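Local coordinates for protein Non-reducing end alpha-L-arabinofuranosidase BoGH43B (Bacteroides ovatus, PDB 5JOZ) that removes terminal non-reducing alpha-L-arabinofuranoside residues from the branches of xyloglucan, converting its S units to X units, at residues A[9-14]-A[267-272]; A[44-49]-A[295-300]; A[49-54]-A[303-308]; A[362-367]-A[478-483]. All blocks are in the same frame, centred on the assembly; numbering follows the deposited sequence.

Overall arrangement
From the N terminus, strand 4-6 leads into loop 9-14, which pairs with strand 269-277 in contact 1, joining the start of the catalytic propeller to its last blade. Residues 44-54, the turn into the first blade's outermost strand and that strand itself, then meet the chain leaving that propeller: 44-49 with 295-300 in contact 2, 49-54 with 303-308 in contact 3, sharing His49. Contacts 1, 2 and 3 cross one another, and each closes a loop of about 250 residues. Contact 4 (362-367 with 478-483) follows in series, closing a loop of about 110 residues within the C-terminal sandwich. It touches contact 1 (centres about 13 Å apart) through Arg364 to Met13 and Ala366 to Thr11.

Contact 1 (A[9-14]-A[267-272]); sequences IITGMN and GRETFL
Thr270 directs its side chain at the 9-14 loop, and its two branches part there. CG2, anti to the backbone N, crosses Ile9 obliquely and comes 3.9 Å from CD1 of Ile9. OG1, anti to the carbonyl carbon instead (chi1 -65°), donates to the backbone O of Asn14 at 2.7 Å and arrives in the plane of that carbonyl. Ile9 CG1 takes the crowded position between backbone N and carbonyl carbon (chi1 52°), which sets it against Thr270 O. The other branch, Ile9 CG2, packs at about a right angle on Leu272, 3.8 Å from Leu272 CB. In the adjoining backbone Ile9 and Ile10 both face Thr270, a classic beta bulge: Ile9 N and Ile10 N converge on Thr270 O in two weak bonds of 3.0 and 3.3 Å. The return bond, from Thr270 N to Ile10 O, runs nearly straight (3.1 Å, 171°). The bulge fastens the loop preceding strand 18-22, in the first blade of the GH43 five-bladed beta-propeller, to strand 269-277 of the last blade. Farther along, Glu269 runs extended beyond CG past Gly12, and the anti lone pair of Glu269 OE2 takes Gly12 N at 2.9 Å. The same oxygen forms a salt bridge with Arg257 and lies against CB and CG2 of Thr11. Asn14 N donates to Arg268 O at 2.9 Å, while Asn14 ND2 reaches back to Thr11 O and Asn14 OD1 is held by Tyr42 and Thr30. The Arg268 guanidinium, bonded through NH2 to Phe476 O, also makes a long, weak ion pair with Asp16, the probable proton acceptor of catalysis.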
loop_
_atom_site.group_PDB
_atom_site.type_symbol
_atom_site.label_atom_id
_atom_site.label_comp_id
_atom_site.label_asym_id
_atom_site.label_seq_id
_atom_site.Cartn_x
_atom_site.Cartn_y
_atom_site.Cartn_z
ATOM N N ILE A 9 -7.029 7.550 -8.410
ATOM C CA ILE A 9 -6.023 7.339 -9.467
ATOM C C ILE A 9 -5.206 6.051 -9.283
ATOM O O ILE A 9 -4.763 5.454 -10.263
ATOM C CB ILE A 9 -5.103 8.571 -9.662
ATOM C CG1 ILE A 9 -4.487 9.048 -8.343
ATOM C CG2 ILE A 9 -5.881 9.714 -10.310
ATOM C CD1 ILE A 9 -3.151 9.702 -8.529
ATOM N N ILE A 10 -5.021 5.607 -8.042
ATOM C CA ILE A 10 -4.390 4.318 -7.778
ATOM C C ILE A 10 -5.205 3.607 -6.711
ATOM O O ILE A 10 -5.360 4.114 -5.599
ATOM C CB ILE A 10 -2.909 4.445 -7.332
ATOM C CG1 ILE A 10 -2.182 5.557 -8.115
ATOM C CG2 ILE A 10 -2.210 3.106 -7.523
ATOM C CD1 ILE A 10 -0.738 5.788 -7.704
ATOM N N THR A 11 -5.705 2.424 -7.057
ATOM C CA THR A 11 -6.662 1.683 -6.231
ATOM C C THR A 11 -5.983 0.567 -5.476
ATOM O O THR A 11 -4.825 0.276 -5.726
ATOM C CB THR A 11 -7.782 1.082 -7.107
ATOM O OG1 THR A 11 -7.204 0.287 -8.134
ATOM C CG2 THR A 11 -8.588 2.178 -7.747
ATOM N N GLY A 12 -6.712 -0.067 -4.557
ATOM C CA GLY A 12 -6.130 -1.082 -3.670
ATOM C C GLY A 12 -5.244 -0.397 -2.642
ATOM O O GLY A 12 -5.102 0.832 -2.656
ATOM N N MET A 13 -4.644 -1.183 -1.752
ATOM C CA MET A 13 -3.931 -0.616 -0.621
ATOM C C MET A 13 -2.724 0.159 -1.113
ATOM O O MET A 13 -1.743 -0.428 -1.555
ATOM C CB MET A 13 -3.520 -1.687 0.382
ATOM C CG MET A 13 -3.034 -1.095 1.703
ATOM S SD MET A 13 -1.729 -2.029 2.495
ATOM C CE MET A 13 -0.462 -2.047 1.231
ATOM N N ASN A 14 -2.841 1.488 -1.033
ATOM C CA ASN A 14 -1.852 2.436 -1.541
ATOM C C ASN A 14 -1.909 3.746 -0.720
ATOM O O ASN A 14 -2.197 4.824 -1.242
ATOM C CB ASN A 14 -2.094 2.696 -3.034
ATOM C CG ASN A 14 -1.336 1.724 -3.931
ATOM O OD1 ASN A 14 -0.109 1.668 -3.890
ATOM N ND2 ASN A 14 -2.061 0.960 -4.747
ATOM N N GLY A 267 -8.600 -0.854 1.564
ATOM C CA GLY A 267 -7.512 -0.084 2.163
ATOM C C GLY A 267 -7.606 1.385 1.788
ATOM O O GLY A 267 -8.551 1.816 1.117
ATOM N N ARG A 268 -6.637 2.169 2.238
ATOM C CA ARG A 268 -6.598 3.567 1.865
ATOM C C ARG A 268 -5.935 3.652 0.466
ATOM O O ARG A 268 -4.885 3.063 0.208
ATOM C CB ARG A 268 -5.904 4.406 2.944
ATOM C CG ARG A 268 -6.625 4.373 4.303
ATOM C CD ARG A 268 -5.753 4.890 5.447
ATOM N NE ARG A 268 -4.567 4.036 5.675
ATOM C CZ ARG A 268 -3.407 4.435 6.210
ATOM N NH1 ARG A 268 -3.208 5.692 6.613
ATOM N NH2 ARG A 268 -2.418 3.561 6.340
ATOM N N GLU A 269 -6.614 4.346 -0.437
ATOM C CA GLU A 269 -6.222 4.469 -1.833
ATOM C C GLU A 269 -5.729 5.898 -2.101
ATOM O O GLU A 269 -5.845 6.765 -1.238
ATOM C CB GLU A 269 -7.433 4.102 -2.700
ATOM C CG GLU A 269 -7.850 2.656 -2.471
ATOM C CD GLU A 269 -9.172 2.272 -3.108
ATOM O OE1 GLU A 269 -10.226 2.688 -2.583
ATOM O OE2 GLU A 269 -9.156 1.509 -4.104
ATOM N N THR A 270 -5.201 6.129 -3.303
ATOM C CA THR A 270 -4.581 7.391 -3.674
ATOM C C THR A 270 -5.465 8.184 -4.624
ATOM O O THR A 270 -5.941 7.662 -5.616
ATOM C CB THR A 270 -3.208 7.149 -4.317
ATOM O OG1 THR A 270 -2.326 6.588 -3.343
ATOM C CG2 THR A 270 -2.590 8.449 -4.832
ATOM N N PHE A 271 -5.617 9.468 -4.322
ATOM C CA PHE A 271 -6.513 10.375 -5.017
ATOM C C PHE A 271 -5.721 11.556 -5.576
ATOM O O PHE A 271 -4.583 11.814 -5.166
ATOM C CB PHE A 271 -7.589 10.883 -4.049
ATOM C CG PHE A 271 -8.529 9.807 -3.564
ATOM C CD1 PHE A 271 -8.138 8.916 -2.575
ATOM C CD2 PHE A 271 -9.804 9.683 -4.107
ATOM C CE1 PHE A 271 -8.995 7.918 -2.135
ATOM C CE2 PHE A 271 -10.668 8.692 -3.676
ATOM C CZ PHE A 271 -10.267 7.806 -2.682
ATOM N N LEU A 272 -6.352 12.272 -6.503
ATOM C CA LEU A 272 -5.755 13.423 -7.188
ATOM C C LEU A 272 -6.750 14.571 -7.170
ATOM O O LEU A 272 -7.921 14.373 -7.516
ATOM C CB LEU A 272 -5.433 13.051 -8.638
ATOM C CG LEU A 272 -4.735 14.094 -9.522
ATOM C CD1 LEU A 272 -3.370 14.466 -8.942
ATOM C CD2 LEU A 272 -4.572 13.531 -10.921
#

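Contact 2 (A[44-49]-A[295-300]); sequences SKDLVH and YLFPNL
Asp46 holds CG in the crowded position between backbone N and carbonyl carbon (chi1 59°), folding the carboxylate over its own loop, while Phe297 CG, anti to the backbone N (chi1 -152°), carries the ring to that carboxylate. The loop joining strands 40-44 and 51-55 of the first propeller blade contains an Asx turn, Asp46 OD1 accepting from Val48 N at 2.9 Å, and an Asx motif, its syn lone pair taking His49 N at 2.8 Å. Asp46 OD2 receives His49 ND1 at 2.9 Å, in the imidazole plane, and His303 N. Ser44 OG begins the loop with an ST turn, accepting from Asp46 N. An alanine at Asp46 would remove all these carboxylate bonds and would probably loosen the turn and the setting of the His49 ring. Across the contact, by packing alone, the Phe297 ring presents its edge to the carboxylate, the planes almost perpendicular, with CZ 3.8 Å from Asp46 OD2. Apolar Val48 CG2 meets Phe297 CE1 at 3.7 Å, while Pro298 CD, in the same segment as Phe297, lies over one ring face near the rim. Leu47 CG approaches Leu300 CD1 at 4.1 Å, and that methyl rests 3.7 Å from Asp46 C.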
loop_
_atom_site.group_PDB
_atom_site.type_symbol
_atom_site.label_atom_id
_atom_site.label_comp_id
_atom_site.label_asym_id
_atom_site.label_seq_id
_atom_site.Cartn_x
_atom_site.Cartn_y
_atom_site.Cartn_z
ATOM N N SER A 44 4.260 8.128 -13.798
ATOM C CA SER A 44 3.255 8.696 -14.707
ATOM C C SER A 44 3.835 9.857 -15.525
ATOM O O SER A 44 4.844 10.447 -15.140
ATOM C CB SER A 44 2.033 9.161 -13.904
ATOM O OG SER A 44 0.970 9.635 -14.727
ATOM N N LYS A 45 3.202 10.145 -16.664
ATOM C CA LYS A 45 3.424 11.380 -17.437
ATOM C C LYS A 45 2.230 12.355 -17.437
ATOM O O LYS A 45 2.359 13.481 -17.923
ATOM C CB LYS A 45 3.815 11.034 -18.881
ATOM C CG LYS A 45 5.066 10.168 -18.940
ATOM C CD LYS A 45 5.691 10.089 -20.320
ATOM C CE LYS A 45 7.138 9.612 -20.234
ATOM N NZ LYS A 45 8.081 10.734 -19.991
ATOM N N ASP A 46 1.093 11.946 -16.879
ATOM C CA ASP A 46 -0.118 12.788 -16.862
ATOM C C ASP A 46 -0.819 12.907 -15.495
ATOM O O ASP A 46 -1.934 13.437 -15.427
ATOM C CB ASP A 46 -1.104 12.295 -17.934
ATOM C CG ASP A 46 -1.540 10.825 -17.743
ATOM O OD1 ASP A 46 -1.433 10.259 -16.632
ATOM O OD2 ASP A 46 -2.008 10.231 -18.735
ATOM N N LEU A 47 -0.168 12.431 -14.426
ATOM C CA LEU A 47 -0.734 12.335 -13.045
ATOM C C LEU A 47 -1.910 11.374 -12.848
ATOM O O LEU A 47 -2.323 11.147 -11.707
ATOM C CB LEU A 47 -1.113 13.707 -12.464
ATOM C CG LEU A 47 -0.001 14.704 -12.163
ATOM C CD1 LEU A 47 -0.626 15.981 -11.644
ATOM C CD2 LEU A 47 0.978 14.161 -11.142
ATOM N N VAL A 48 -2.416 10.788 -13.936
ATOM C CA VAL A 48 -3.654 10.024 -13.921
ATOM C C VAL A 48 -3.393 8.537 -14.132
ATOM O O VAL A 48 -3.925 7.712 -13.397
ATOM C CB VAL A 48 -4.634 10.561 -14.985
ATOM C CG1 VAL A 48 -5.843 9.640 -15.152
ATOM C CG2 VAL A 48 -5.096 11.961 -14.595
ATOM N N HIS A 49 -2.599 8.207 -15.148
ATOM C CA HIS A 49 -2.283 6.835 -15.486
ATOM C C HIS A 49 -0.913 6.467 -14.915
ATOM O O HIS A 49 0.111 7.059 -15.259
ATOM C CB HIS A 49 -2.323 6.666 -16.995
ATOM C CG HIS A 49 -3.667 6.963 -17.585
ATOM N ND1 HIS A 49 -3.946 8.135 -18.255
ATOM C CD2 HIS A 49 -4.819 6.250 -17.577
ATOM C CE1 HIS A 49 -5.209 8.127 -18.645
ATOM N NE2 HIS A 49 -5.761 6.995 -18.243
ATOM N N TYR A 295 -12.759 15.043 -12.348
ATOM C CA TYR A 295 -12.238 16.401 -12.557
ATOM C C TYR A 295 -11.825 16.527 -14.004
ATOM O O TYR A 295 -11.536 15.535 -14.666
ATOM C CB TYR A 295 -10.970 16.691 -11.713
ATOM C CG TYR A 295 -11.174 16.967 -10.257
ATOM C CD1 TYR A 295 -11.623 18.205 -9.823
ATOM C CD2 TYR A 295 -10.873 16.005 -9.302
ATOM C CE1 TYR A 295 -11.805 18.473 -8.473
ATOM C CE2 TYR A 295 -11.056 16.254 -7.944
ATOM C CZ TYR A 295 -11.518 17.485 -7.532
ATOM O OH TYR A 295 -11.689 17.723 -6.186
ATOM N N LEU A 296 -11.736 17.769 -14.455
ATOM C CA LEU A 296 -11.047 18.101 -15.678
ATOM C C LEU A 296 -9.575 17.636 -15.579
ATOM O O LEU A 296 -8.938 17.705 -14.505
ATOM C CB LEU A 296 -11.105 19.614 -15.936
ATOM C CG LEU A 296 -12.481 20.254 -16.202
ATOM C CD1 LEU A 296 -12.404 21.770 -16.034
ATOM C CD2 LEU A 296 -13.005 19.893 -17.586
ATOM N N PHE A 297 -9.059 17.188 -16.721
ATOM C CA PHE A 297 -7.746 16.565 -16.829
ATOM C C PHE A 297 -6.661 17.607 -16.538
ATOM O O PHE A 297 -6.842 18.782 -16.861
ATOM C CB PHE A 297 -7.577 15.999 -18.250
ATOM C CG PHE A 297 -6.649 14.823 -18.345
ATOM C CD1 PHE A 297 -7.087 13.547 -17.985
ATOM C CD2 PHE A 297 -5.354 14.978 -18.825
ATOM C CE1 PHE A 297 -6.243 12.460 -18.073
ATOM C CE2 PHE A 297 -4.502 13.893 -18.919
ATOM C CZ PHE A 297 -4.947 12.631 -18.547
ATOM N N PRO A 298 -5.540 17.199 -15.907
ATOM C CA PRO A 298 -4.389 18.105 -15.780
ATOM C C PRO A 298 -3.925 18.681 -17.116
ATOM O O PRO A 298 -4.195 18.093 -18.155
ATOM C CB PRO A 298 -3.307 17.198 -15.199
ATOM C CG PRO A 298 -4.056 16.222 -14.381
ATOM C CD PRO A 298 -5.314 15.948 -15.164
ATOM N N ASN A 299 -3.223 19.807 -17.087
ATOM C CA ASN A 299 -2.671 20.373 -18.309
ATOM C C ASN A 299 -1.379 19.647 -18.708
ATOM O O ASN A 299 -0.289 20.183 -18.621
ATOM C CB ASN A 299 -2.450 21.876 -18.161
ATOM C CG ASN A 299 -2.278 22.568 -19.507
ATOM O OD1 ASN A 299 -2.488 21.967 -20.567
ATOM N ND2 ASN A 299 -1.884 23.827 -19.471
ATOM N N LEU A 300 -1.547 18.409 -19.162
ATOM C CA LEU A 300 -0.466 17.496 -19.499
ATOM C C LEU A 300 -1.011 16.598 -20.601
ATOM O O LEU A 300 -2.219 16.318 -20.607
ATOM C CB LEU A 300 -0.097 16.611 -18.298
ATOM C CG LEU A 300 0.543 17.244 -17.064
ATOM C CD1 LEU A 300 0.499 16.292 -15.876
ATOM C CD2 LEU A 300 1.973 17.665 -17.366
#

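Contact 3 (A[49-54]-A[303-308]); sequences HWKLIG and HVWMEQ
Trp305 CB is the pivot: chi1 sets CG anti to the carbonyl carbon (-62°), which lays the indole along residues 49-51. CG comes within 3.8 Å of Lys51 CB. That CB sits 3.6 Å from the centroid of the five-membered ring and only 7° off its normal, a CH-pi contact squarely over the face. CD1 turns toward the backbone O of His49, and NE1 donates to it in a weak bond of 3.1 Å, with the carbonyl oxygen at the indole edge. CE2 still borders Lys51 CB. On the benzene side CE3 meets Lys51 CD at 3.9 Å, because the lysine, CG anti to its backbone N, crosses the indole at about a right angle before bending away. On the opposite face lies ND1 of His303, and the ring of His43 also meets the indole. The contact joins strand 51-55, outermost in the first blade of the beta-propeller, to the linker that runs toward strand 311-312 of the C-terminal sandwich. Beside the indole, His49 CB comes 3.5 Å from His303 O, and Val304 CA lies over one imidazole face, offset toward the rim. A water donates to both backbones, at 3.0 Å to His49 O and 2.8 Å to His303 O. His49 O accepts from Ser44 OG as well, so three donors gather on this one carbonyl, the indole being the weak one.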
loop_
_atom_site.group_PDB
_atom_site.type_symbol
_atom_site.label_atom_id
_atom_site.label_comp_id
_atom_site.label_asym_id
_atom_site.label_seq_id
_atom_site.Cartn_x
_atom_site.Cartn_y
_atom_site.Cartn_z
ATOM N N HIS A 49 -2.599 8.207 -15.148
ATOM C CA HIS A 49 -2.283 6.835 -15.486
ATOM C C HIS A 49 -0.913 6.467 -14.915
ATOM O O HIS A 49 0.111 7.059 -15.259
ATOM C CB HIS A 49 -2.323 6.666 -16.995
ATOM C CG HIS A 49 -3.667 6.963 -17.585
ATOM N ND1 HIS A 49 -3.946 8.135 -18.255
ATOM C CD2 HIS A 49 -4.819 6.250 -17.577
ATOM C CE1 HIS A 49 -5.209 8.127 -18.645
ATOM N NE2 HIS A 49 -5.761 6.995 -18.243
ATOM N N TRP A 50 -0.920 5.480 -14.034
ATOM C CA TRP A 50 0.250 5.104 -13.259
ATOM C C TRP A 50 0.684 3.688 -13.594
ATOM O O TRP A 50 -0.151 2.815 -13.826
ATOM C CB TRP A 50 -0.057 5.259 -11.767
ATOM C CG TRP A 50 -0.255 6.712 -11.394
ATOM C CD1 TRP A 50 -1.422 7.409 -11.413
ATOM C CD2 TRP A 50 0.757 7.636 -10.988
ATOM N NE1 TRP A 50 -1.204 8.714 -11.034
ATOM C CE2 TRP A 50 0.128 8.879 -10.773
ATOM C CE3 TRP A 50 2.139 7.531 -10.781
ATOM C CZ2 TRP A 50 0.830 10.010 -10.357
ATOM C CZ3 TRP A 50 2.843 8.657 -10.356
ATOM C CH2 TRP A 50 2.187 9.878 -10.153
ATOM N N LYS A 51 1.998 3.487 -13.636
ATOM C CA LYS A 51 2.607 2.193 -13.892
ATOM C C LYS A 51 3.616 1.906 -12.799
ATOM O O LYS A 51 4.441 2.773 -12.470
ATOM C CB LYS A 51 3.323 2.200 -15.252
ATOM C CG LYS A 51 4.028 0.894 -15.614
ATOM C CD LYS A 51 4.481 0.861 -17.068
ATOM C CE LYS A 51 4.238 -0.498 -17.722
ATOM N NZ LYS A 51 5.295 -1.484 -17.386
ATOM N N LEU A 52 3.573 0.679 -12.274
ATOM C CA LEU A 52 4.504 0.243 -11.239
ATOM C C LEU A 52 5.831 -0.049 -11.922
ATOM O O LEU A 52 5.857 -0.787 -12.908
ATOM C CB LEU A 52 3.956 -1.011 -10.556
ATOM C CG LEU A 52 4.736 -1.651 -9.414
ATOM C CD1 LEU A 52 4.911 -0.679 -8.253
ATOM C CD2 LEU A 52 4.018 -2.912 -8.967
ATOM N N ILE A 53 6.919 0.550 -11.430
ATOM C CA ILE A 53 8.262 0.350 -12.022
ATOM C C ILE A 53 9.314 -0.267 -11.093
ATOM O O ILE A 53 10.358 -0.726 -11.560
ATOM C CB ILE A 53 8.841 1.663 -12.620
ATOM C CG1 ILE A 53 9.003 2.761 -11.557
ATOM C CG2 ILE A 53 7.971 2.164 -13.773
ATOM C CD1 ILE A 53 10.020 3.805 -11.967
ATOM N N GLY A 54 9.059 -0.267 -9.790
ATOM C CA GLY A 54 10.002 -0.836 -8.840
ATOM C C GLY A 54 9.497 -0.634 -7.434
ATOM O O GLY A 54 8.341 -0.245 -7.228
ATOM N N HIS A 303 -1.261 10.021 -21.396
ATOM C CA HIS A 303 -0.294 8.958 -21.680
ATOM C C HIS A 303 -0.727 7.664 -20.963
ATOM O O HIS A 303 -0.314 7.377 -19.834
ATOM C CB HIS A 303 1.117 9.409 -21.268
ATOM C CG HIS A 303 2.206 8.533 -21.800
ATOM N ND1 HIS A 303 2.544 7.326 -21.224
ATOM C CD2 HIS A 303 3.019 8.677 -22.873
ATOM C CE1 HIS A 303 3.522 6.770 -21.917
ATOM N NE2 HIS A 303 3.824 7.567 -22.925
ATOM N N VAL A 304 -1.609 6.909 -21.617
ATOM C CA VAL A 304 -2.102 5.635 -21.079
ATOM C C VAL A 304 -1.013 4.572 -21.245
ATOM O O VAL A 304 -0.372 4.511 -22.293
ATOM C CB VAL A 304 -3.441 5.190 -21.744
ATOM C CG1 VAL A 304 -3.246 4.759 -23.200
ATOM C CG2 VAL A 304 -4.095 4.057 -20.956
ATOM N N TRP A 305 -0.794 3.757 -20.209
ATOM C CA TRP A 305 0.194 2.660 -20.264
ATOM C C TRP A 305 -0.418 1.380 -20.868
ATOM O O TRP A 305 -1.643 1.186 -20.844
ATOM C CB TRP A 305 0.768 2.366 -18.875
ATOM C CG TRP A 305 1.498 3.522 -18.272
ATOM C CD1 TRP A 305 1.077 4.310 -17.242
ATOM C CD2 TRP A 305 2.777 4.036 -18.676
ATOM N NE1 TRP A 305 2.014 5.281 -16.974
ATOM C CE2 TRP A 305 3.065 5.140 -17.839
ATOM C CE3 TRP A 305 3.705 3.675 -19.669
ATOM C CZ2 TRP A 305 4.247 5.881 -17.956
ATOM C CZ3 TRP A 305 4.894 4.413 -19.784
ATOM C CH2 TRP A 305 5.146 5.507 -18.936
ATOM N N MET A 306 0.451 0.520 -21.402
ATOM C CA MET A 306 0.035 -0.767 -21.987
ATOM C C MET A 306 -0.593 -1.626 -20.885
ATOM O O MET A 306 0.041 -1.856 -19.848
ATOM C CB MET A 306 1.229 -1.506 -22.631
ATOM C CG MET A 306 0.951 -2.094 -24.013
ATOM S SD MET A 306 0.547 -0.878 -25.294
ATOM C CE MET A 306 1.922 0.266 -25.174
ATOM N N GLU A 307 -1.840 -2.054 -21.097
ATOM C CA GLU A 307 -2.598 -2.817 -20.094
ATOM C C GLU A 307 -1.868 -4.106 -19.699
ATOM O O GLU A 307 -1.364 -4.839 -20.565
ATOM C CB GLU A 307 -4.003 -3.158 -20.612
ATOM N N GLN A 308 -1.782 -4.350 -18.389
ATOM C CA GLN A 308 -1.247 -5.607 -17.874
ATOM C C GLN A 308 -2.275 -6.681 -18.188
ATOM O O GLN A 308 -3.473 -6.460 -17.970
ATOM C CB GLN A 308 -1.016 -5.540 -16.360
HETATM O O HOH W 1 0.890 8.690 -17.705
#

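Contact 4 (A[362-367]-A[478-483]); sequences GRRQAA and GVFIGM
Arg363 and Ile481 satisfy each other's backbone, Arg363 N reaching Ile481 O at 2.8 Å and Ile481 N reaching Arg363 O at 2.9 Å. This hydrogen-bonded antiparallel pair joins strands 359-364 and 480-486 of the concanavalin A-like beta-sandwich. At Gly362 and Gly482, a non-hydrogen-bonded pair, the CA atoms are only 3.4 Å apart, and a CB on Gly482 would clash. Just past the strand, Gln365 N donates almost straight (177°) to Val479 O at 3.0 Å. The Gln365 amide is used at both ends: NE2 donates to Ala367 O at 2.9 Å and OE1 is bonded to Tyr447 OH. Arg364 runs beside Phe480, its CG 3.5 Å from Phe480 CZ and its CA over the centre of one ring face; its NE donates to Met13 O. The guanidinium and ring planes are inclined at 57°, with Phe480 CZ over one guanidinium face, and Phe480 also stacks with Tyr35. An alanine at Phe480 would remove the ring that Arg364 and Tyr35 pack on and is likely to leave Arg364 less firmly placed. The chemistry implies a division of labour: backbone bonds fix the strand pair, while an arginine braced by an aromatic ring carries a polar link to the propeller.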
loop_
_atom_site.group_PDB
_atom_site.type_symbol
_atom_site.label_atom_id
_atom_site.label_comp_id
_atom_site.label_asym_id
_atom_site.label_seq_id
_atom_site.Cartn_x
_atom_site.Cartn_y
_atom_site.Cartn_z
ATOM N N GLY A 362 1.026 -12.642 -2.887
ATOM C CA GLY A 362 -0.266 -12.055 -3.199
ATOM C C GLY A 362 -0.198 -10.679 -3.797
ATOM O O GLY A 362 0.881 -10.118 -4.002
ATOM N N ARG A 363 -1.378 -10.142 -4.074
ATOM C CA ARG A 363 -1.477 -8.802 -4.577
ATOM C C ARG A 363 -2.693 -8.086 -4.038
ATOM O O ARG A 363 -3.690 -8.712 -3.664
ATOM C CB ARG A 363 -1.445 -8.810 -6.101
ATOM C CG ARG A 363 -2.725 -9.234 -6.791
ATOM C CD ARG A 363 -2.725 -8.753 -8.228
ATOM N NE ARG A 363 -2.060 -9.680 -9.123
ATOM C CZ ARG A 363 -1.885 -9.471 -10.421
ATOM N NH1 ARG A 363 -2.307 -8.352 -10.997
ATOM N NH2 ARG A 363 -1.272 -10.392 -11.148
ATOM N N ARG A 364 -2.587 -6.761 -4.036
ATOM C CA ARG A 364 -3.626 -5.870 -3.557
ATOM C C ARG A 364 -4.951 -6.094 -4.292
ATOM O O ARG A 364 -4.970 -6.179 -5.522
ATOM C CB ARG A 364 -3.201 -4.419 -3.782
ATOM C CG ARG A 364 -2.022 -3.943 -2.947
ATOM C CD ARG A 364 -1.321 -2.785 -3.630
ATOM N NE ARG A 364 -0.177 -2.278 -2.863
ATOM C CZ ARG A 364 1.014 -2.876 -2.737
ATOM N NH1 ARG A 364 1.276 -4.052 -3.319
ATOM N NH2 ARG A 364 1.970 -2.283 -2.008
ATOM N N GLN A 365 -6.048 -6.208 -3.547
ATOM C CA GLN A 365 -7.374 -6.168 -4.169
ATOM C C GLN A 365 -7.665 -4.734 -4.638
ATOM O O GLN A 365 -8.023 -3.863 -3.853
ATOM C CB GLN A 365 -8.460 -6.669 -3.232
ATOM C CG GLN A 365 -9.763 -6.943 -3.975
ATOM C CD GLN A 365 -10.908 -7.273 -3.056
ATOM O OE1 GLN A 365 -10.698 -7.779 -1.959
ATOM N NE2 GLN A 365 -12.135 -6.994 -3.501
ATOM N N ALA A 366 -7.491 -4.520 -5.932
ATOM C CA ALA A 366 -7.560 -3.210 -6.559
ATOM C C ALA A 366 -8.957 -2.838 -7.071
ATOM O O ALA A 366 -9.116 -1.778 -7.695
ATOM C CB ALA A 366 -6.559 -3.166 -7.713
ATOM N N ALA A 367 -9.951 -3.699 -6.845
ATOM C CA ALA A 367 -11.331 -3.401 -7.230
ATOM C C ALA A 367 -12.344 -4.088 -6.317
ATOM O O ALA A 367 -12.092 -5.163 -5.771
ATOM C CB ALA A 367 -11.564 -3.801 -8.680
ATOM N N GLY A 478 -5.119 -3.047 3.790
ATOM C CA GLY A 478 -6.311 -3.532 3.098
ATOM C C GLY A 478 -6.045 -4.907 2.499
ATOM O O GLY A 478 -4.928 -5.431 2.553
ATOM N N VAL A 479 -7.080 -5.488 1.914
ATOM C CA VAL A 479 -7.049 -6.899 1.520
ATOM C C VAL A 479 -6.009 -7.219 0.430
ATOM O O VAL A 479 -5.875 -6.493 -0.558
ATOM C CB VAL A 479 -8.453 -7.361 1.050
ATOM C CG1 VAL A 479 -8.395 -8.727 0.376
ATOM C CG2 VAL A 479 -9.425 -7.387 2.230
ATOM N N PHE A 480 -5.283 -8.313 0.623
ATOM C CA PHE A 480 -4.492 -8.917 -0.449
ATOM C C PHE A 480 -5.095 -10.266 -0.771
ATOM O O PHE A 480 -5.538 -10.978 0.132
ATOM C CB PHE A 480 -3.046 -9.123 -0.020
ATOM C CG PHE A 480 -2.199 -7.901 -0.127
ATOM C CD1 PHE A 480 -2.438 -6.814 0.685
ATOM C CD2 PHE A 480 -1.146 -7.847 -1.021
ATOM C CE1 PHE A 480 -1.644 -5.671 0.608
ATOM C CE2 PHE A 480 -0.349 -6.711 -1.108
ATOM C CZ PHE A 480 -0.600 -5.622 -0.286
ATOM N N ILE A 481 -5.089 -10.620 -2.045
ATOM C CA ILE A 481 -5.491 -11.953 -2.488
ATOM C C ILE A 481 -4.219 -12.601 -2.999
ATOM O O ILE A 481 -3.491 -11.989 -3.778
ATOM C CB ILE A 481 -6.608 -11.883 -3.543
ATOM C CG1 ILE A 481 -7.821 -11.182 -2.905
ATOM C CG2 ILE A 481 -6.979 -13.273 -4.053
ATOM C CD1 ILE A 481 -9.109 -11.241 -3.688
ATOM N N GLY A 482 -3.931 -13.817 -2.529
ATOM C CA GLY A 482 -2.673 -14.467 -2.845
ATOM C C GLY A 482 -2.631 -15.980 -2.800
ATOM O O GLY A 482 -3.469 -16.629 -2.181
ATOM N N MET A 483 -1.609 -16.516 -3.458
ATOM C CA MET A 483 -1.277 -17.944 -3.434
ATOM C C MET A 483 -0.625 -18.253 -2.095
ATOM O O MET A 483 0.080 -17.410 -1.532
ATOM C CB MET A 483 -0.329 -18.292 -4.583
ATOM C CG MET A 483 -0.942 -18.038 -5.949
ATOM S SD MET A 483 0.219 -18.007 -7.316
ATOM C CE MET A 483 1.049 -16.450 -7.020
#